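Local coordinates for intermedilysin (Streptococcus intermedius, PDB 5IMW), which probably lyses host cells by binding cholesterol-containing membranes, changing shape and assembling into an oligomeric pore, at residues 2-14 and 211-225. Residues are numbered along the deposited sequence; the frame is centred on the assembly and turned at random.
Sequences EAAKKALNDYIWG and SPSALFGSGITPTDL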
loop_
_atom_site.group_PDB
_atom_site.type_symbol
_atom_site.label_atom_id
_atom_site.label_comp_id
_atom_site.label_asym_id
_atom_site.label_seq_id
_atom_site.Cartn_x
_atom_site.Cartn_y
_atom_site.Cartn_z
ATOM N N GLU A 2 16.495 -28.871 37.542
ATOM C CA GLU A 2 17.138 -28.653 36.251
ATOM C C GLU A 2 16.506 -29.508 35.160
ATOM O O GLU A 2 16.536 -29.131 33.983
ATOM C CB GLU A 2 18.636 -28.951 36.353
ATOM C CG GLU A 2 19.514 -27.709 36.422
ATOM C CD GLU A 2 19.787 -27.096 35.059
ATOM O OE1 GLU A 2 19.349 -27.672 34.040
ATOM O OE2 GLU A 2 20.446 -26.034 35.009
ATOM N N ALA A 3 15.931 -30.656 35.526
ATOM C CA ALA A 3 15.290 -31.514 34.535
ATOM C C ALA A 3 14.008 -30.894 33.998
ATOM O O ALA A 3 13.595 -31.206 32.875
ATOM C CB ALA A 3 14.998 -32.886 35.138
ATOM N N ALA A 4 13.360 -30.025 34.780
ATOM C CA ALA A 4 12.166 -29.342 34.292
ATOM C C ALA A 4 12.497 -28.446 33.106
ATOM O O ALA A 4 11.728 -28.370 32.142
ATOM C CB ALA A 4 11.531 -28.525 35.417
ATOM N N LYS A 5 13.639 -27.757 33.164
ATOM C CA LYS A 5 14.069 -26.934 32.038
ATOM C C LYS A 5 14.225 -27.780 30.782
ATOM O O LYS A 5 13.732 -27.419 29.706
ATOM C CB LYS A 5 15.389 -26.234 32.371
ATOM C CG LYS A 5 15.403 -25.449 33.677
ATOM C CD LYS A 5 14.634 -24.145 33.569
ATOM C CE LYS A 5 14.703 -23.371 34.875
ATOM N NZ LYS A 5 14.800 -21.902 34.656
ATOM N N LYS A 6 14.913 -28.918 30.904
ATOM C CA LYS A 6 15.102 -29.806 29.762
ATOM C C LYS A 6 13.764 -30.244 29.181
ATOM O O LYS A 6 13.516 -30.095 27.980
ATOM C CB LYS A 6 15.931 -31.022 30.185
ATOM C CG LYS A 6 15.948 -32.155 29.167
ATOM C CD LYS A 6 16.856 -33.289 29.609
ATOM C CE LYS A 6 16.574 -34.557 28.821
ATOM N NZ LYS A 6 16.453 -34.302 27.359
ATOM N N ALA A 7 12.888 -30.794 30.025
ATOM C CA ALA A 7 11.604 -31.290 29.541
ATOM C C ALA A 7 10.822 -30.198 28.823
ATOM O O ALA A 7 10.240 -30.439 27.758
ATOM C CB ALA A 7 10.789 -31.851 30.706
ATOM N N LEU A 8 10.798 -28.989 29.385
ATOM C CA LEU A 8 10.046 -27.904 28.764
ATOM C C LEU A 8 10.667 -27.486 27.435
ATOM O O LEU A 8 9.951 -27.101 26.505
ATOM C CB LEU A 8 9.965 -26.715 29.720
ATOM C CG LEU A 8 9.256 -25.456 29.218
ATOM C CD1 LEU A 8 7.906 -25.785 28.619
ATOM C CD2 LEU A 8 9.097 -24.464 30.361
ATOM N N ASN A 9 11.996 -27.556 27.326
ATOM C CA ASN A 9 12.653 -27.220 26.067
ATOM C C ASN A 9 12.250 -28.174 24.952
ATOM O O ASN A 9 12.153 -27.764 23.789
ATOM C CB ASN A 9 14.173 -27.238 26.244
ATOM C CG ASN A 9 14.678 -26.084 27.089
ATOM O OD1 ASN A 9 13.897 -25.262 27.565
ATOM N ND2 ASN A 9 15.993 -26.018 27.280
ATOM N N ASP A 10 12.011 -29.446 25.281
ATOM C CA ASP A 10 11.695 -30.436 24.258
ATOM C C ASP A 10 10.255 -30.325 23.776
ATOM O O ASP A 10 9.971 -30.637 22.613
ATOM C CB ASP A 10 11.959 -31.846 24.792
ATOM C CG ASP A 10 13.405 -32.050 25.202
ATOM O OD1 ASP A 10 14.269 -32.153 24.305
ATOM O OD2 ASP A 10 13.678 -32.114 26.419
ATOM N N TYR A 11 9.336 -29.888 24.639
ATOM C CA TYR A 11 7.955 -29.712 24.203
ATOM C C TYR A 11 7.833 -28.555 23.221
ATOM O O TYR A 11 7.072 -28.635 22.251
ATOM C CB TYR A 11 7.043 -29.492 25.408
ATOM C CG TYR A 11 5.641 -29.083 25.024
ATOM C CD1 TYR A 11 4.775 -29.984 24.417
ATOM C CD2 TYR A 11 5.184 -27.795 25.262
ATOM C CE1 TYR A 11 3.493 -29.613 24.059
ATOM C CE2 TYR A 11 3.904 -27.415 24.909
ATOM C CZ TYR A 11 3.062 -28.328 24.308
ATOM O OH TYR A 11 1.787 -27.950 23.956
ATOM N N ILE A 12 8.575 -27.472 23.453
ATOM C CA ILE A 12 8.537 -26.335 22.539
ATOM C C ILE A 12 9.144 -26.720 21.196
ATOM O O ILE A 12 8.563 -26.465 20.135
ATOM C CB ILE A 12 9.263 -25.124 23.154
ATOM C CG1 ILE A 12 8.722 -24.803 24.553
ATOM C CG2 ILE A 12 9.123 -23.911 22.252
ATOM C CD1 ILE A 12 7.280 -24.347 24.589
ATOM N N TRP A 13 10.325 -27.343 21.223
ATOM C CA TRP A 13 10.976 -27.762 19.986
ATOM C C TRP A 13 10.189 -28.859 19.279
ATOM O O TRP A 13 10.234 -28.955 18.047
ATOM C CB TRP A 13 12.398 -28.243 20.282
ATOM C CG TRP A 13 13.323 -27.159 20.758
ATOM C CD1 TRP A 13 13.251 -25.830 20.464
ATOM C CD2 TRP A 13 14.458 -27.318 21.621
ATOM N NE1 TRP A 13 14.271 -25.151 21.086
ATOM C CE2 TRP A 13 15.026 -26.043 21.802
ATOM C CE3 TRP A 13 15.047 -28.416 22.256
ATOM C CZ2 TRP A 13 16.155 -25.834 22.592
ATOM C CZ3 TRP A 13 16.169 -28.205 23.039
ATOM C CH2 TRP A 13 16.711 -26.925 23.199
ATOM N N GLY A 14 9.466 -29.690 20.032
ATOM C CA GLY A 14 8.732 -30.792 19.436
ATOM C C GLY A 14 7.558 -30.365 18.581
ATOM O O GLY A 14 7.131 -31.132 17.713
ATOM N N SER A 211 17.380 -20.430 25.797
ATOM C CA SER A 211 16.551 -21.615 25.660
ATOM C C SER A 211 15.090 -21.203 25.800
ATOM O O SER A 211 14.794 -20.196 26.455
ATOM C CB SER A 211 16.937 -22.658 26.711
ATOM O OG SER A 211 15.940 -23.654 26.843
ATOM N N PRO A 212 14.151 -21.932 25.193
ATOM C CA PRO A 212 12.733 -21.592 25.400
ATOM C C PRO A 212 12.339 -21.539 26.866
ATOM O O PRO A 212 11.558 -20.665 27.264
ATOM C CB PRO A 212 12.001 -22.711 24.650
ATOM C CG PRO A 212 12.961 -23.152 23.606
ATOM C CD PRO A 212 14.320 -23.029 24.225
ATOM N N SER A 213 12.862 -22.455 27.685
ATOM C CA SER A 213 12.561 -22.439 29.113
ATOM C C SER A 213 12.939 -21.112 29.754
ATOM O O SER A 213 12.288 -20.680 30.712
ATOM C CB SER A 213 13.292 -23.583 29.814
ATOM O OG SER A 213 14.656 -23.625 29.428
ATOM N N ALA A 214 13.987 -20.455 29.249
ATOM C CA ALA A 214 14.423 -19.189 29.828
ATOM C C ALA A 214 13.277 -18.190 29.905
ATOM O O ALA A 214 13.199 -17.391 30.847
ATOM C CB ALA A 214 15.579 -18.613 29.012
ATOM N N LEU A 215 12.373 -18.220 28.925
ATOM C CA LEU A 215 11.231 -17.316 28.919
ATOM C C LEU A 215 10.178 -17.683 29.956
ATOM O O LEU A 215 9.246 -16.899 30.165
ATOM C CB LEU A 215 10.594 -17.294 27.529
ATOM C CG LEU A 215 11.367 -16.540 26.448
ATOM C CD1 LEU A 215 10.826 -16.890 25.073
ATOM C CD2 LEU A 215 11.297 -15.038 26.679
ATOM N N PHE A 216 10.294 -18.845 30.598
ATOM C CA PHE A 216 9.365 -19.271 31.634
ATOM C C PHE A 216 10.118 -19.452 32.945
ATOM O O PHE A 216 11.237 -19.975 32.964
ATOM C CB PHE A 216 8.662 -20.573 31.237
ATOM C CG PHE A 216 7.860 -20.466 29.969
ATOM C CD1 PHE A 216 6.564 -19.981 29.992
ATOM C CD2 PHE A 216 8.403 -20.853 28.754
ATOM C CE1 PHE A 216 5.823 -19.881 28.827
ATOM C CE2 PHE A 216 7.666 -20.757 27.586
ATOM C CZ PHE A 216 6.375 -20.270 27.624
ATOM N N GLY A 217 9.495 -19.026 34.042
ATOM C CA GLY A 217 10.187 -18.916 35.311
ATOM C C GLY A 217 10.254 -20.196 36.116
ATOM O O GLY A 217 11.073 -21.076 35.833
ATOM N N SER A 218 9.400 -20.300 37.135
ATOM C CA SER A 218 9.418 -21.426 38.060
ATOM C C SER A 218 9.372 -22.763 37.332
ATOM O O SER A 218 9.290 -22.809 36.100
ATOM C CB SER A 218 8.245 -21.321 39.037
ATOM O OG SER A 218 8.097 -22.509 39.796
ATOM N N GLY A 219 9.425 -23.855 38.089
ATOM C CA GLY A 219 9.397 -25.185 37.515
ATOM C C GLY A 219 8.182 -25.426 36.646
ATOM O O GLY A 219 7.311 -26.230 36.992
ATOM N N ILE A 220 8.111 -24.732 35.515
ATOM C CA ILE A 220 7.014 -24.916 34.573
ATOM C C ILE A 220 7.243 -26.217 33.817
ATOM O O ILE A 220 8.361 -26.506 33.372
ATOM C CB ILE A 220 6.911 -23.719 33.611
ATOM C CG1 ILE A 220 6.593 -22.421 34.368
ATOM C CG2 ILE A 220 5.848 -23.968 32.558
ATOM C CD1 ILE A 220 5.258 -22.415 35.088
ATOM N N THR A 221 6.190 -27.001 33.674
ATOM C CA THR A 221 6.217 -28.273 32.972
ATOM C C THR A 221 5.559 -28.122 31.610
ATOM O O THR A 221 4.917 -27.108 31.327
ATOM C CB THR A 221 5.502 -29.345 33.808
ATOM O OG1 THR A 221 5.314 -30.534 33.033
ATOM C CG2 THR A 221 4.146 -28.854 34.283
ATOM N N PRO A 222 5.729 -29.092 30.711
ATOM C CA PRO A 222 4.947 -29.044 29.465
ATOM C C PRO A 222 3.450 -29.119 29.695
ATOM O O PRO A 222 2.682 -28.587 28.885
ATOM C CB PRO A 222 5.463 -30.257 28.682
ATOM C CG PRO A 222 6.847 -30.457 29.185
ATOM C CD PRO A 222 6.805 -30.098 30.641
ATOM N N THR A 223 3.012 -29.750 30.787
ATOM C CA THR A 223 1.584 -29.947 31.018
ATOM C C THR A 223 0.854 -28.618 31.167
ATOM O O THR A 223 -0.116 -28.345 30.451
ATOM C CB THR A 223 1.379 -30.814 32.260
ATOM O OG1 THR A 223 2.023 -32.080 32.071
ATOM C CG2 THR A 223 -0.103 -31.042 32.525
ATOM N N ASP A 224 1.301 -27.779 32.102
ATOM C CA ASP A 224 0.573 -26.550 32.400
ATOM C C ASP A 224 0.482 -25.620 31.195
ATOM O O ASP A 224 -0.405 -24.762 31.159
ATOM C CB ASP A 224 1.224 -25.826 33.582
ATOM C CG ASP A 224 2.724 -25.735 33.453
ATOM O OD1 ASP A 224 3.208 -25.725 32.304
ATOM O OD2 ASP A 224 3.415 -25.674 34.495
ATOM N N LEU A 225 1.372 -25.763 30.208
ATOM C CA LEU A 225 1.235 -24.980 28.983
ATOM C C LEU A 225 0.132 -25.521 28.082
ATOM O O LEU A 225 -0.459 -24.758 27.308
ATOM C CB LEU A 225 2.559 -24.948 28.211
ATOM C CG LEU A 225 3.743 -24.203 28.833
ATOM C CD1 LEU A 225 4.912 -24.184 27.858
ATOM C CD2 LEU A 225 3.375 -22.781 29.240
#
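Leu8, Ile12 and Leu225 form the greasy centre of this contact, in which the N-terminal helix 2-14 lies in a groove made by the winding segment 211-225. In Leu8, chi1 (178°) carries CG away from the backbone N and chi2 then turns the two methyls to different neighbours: CD1 meets Leu225 CD1, the two side chains crossing at about a right angle, while CD2 lies 4.0 Å from both Phe216 CB and Ile220 CG2. A branched, flexible leucine suits a place with several apolar neighbours. Ile12 likewise serves two: its CD1 approaches Leu225 CD1, and its CG1 lies 3.9 Å from Pro212 CB, the two side chains running antiparallel past one another.

Two prolines, compact and rigid, fill the flanks. Pro222 packs its CB against Tyr11 CB at 3.7 Å and brings its carbonyl oxygen over one face of the tyrosine ring. Pro212 crosses Trp13 at roughly a right angle, its CG 3.5 Å from Trp13 NE1; the broad indole can cover much of the small ring.

Asn9 OD1 is modelled as accepting from Ser213 N at 3.0 Å and from Ser213 OG, but it lies too close to neighbouring atoms, so this polar link is tentative. Within 211-225, Thr221 and Asp224 form a capping box, their side chains accepting backbone N-H groups that lack carbonyl partners from a preceding turn: Thr221 N donates to Asp224 OD2, and Thr223 N weakly to Thr221 OG1 at 3.3 Å.

Helix 2-14 is thus held between the 3-10 turn 212-215 and helix 222-227. Tyr11, which offers a hydroxyl as well as a flat face, is hydrogen-bonded through OH to Val230 O beyond that helix, and Val338, just after strand 329-337, touches Ile12 and Pro212, joining this peripheral cluster to the antiparallel sheet containing that strand.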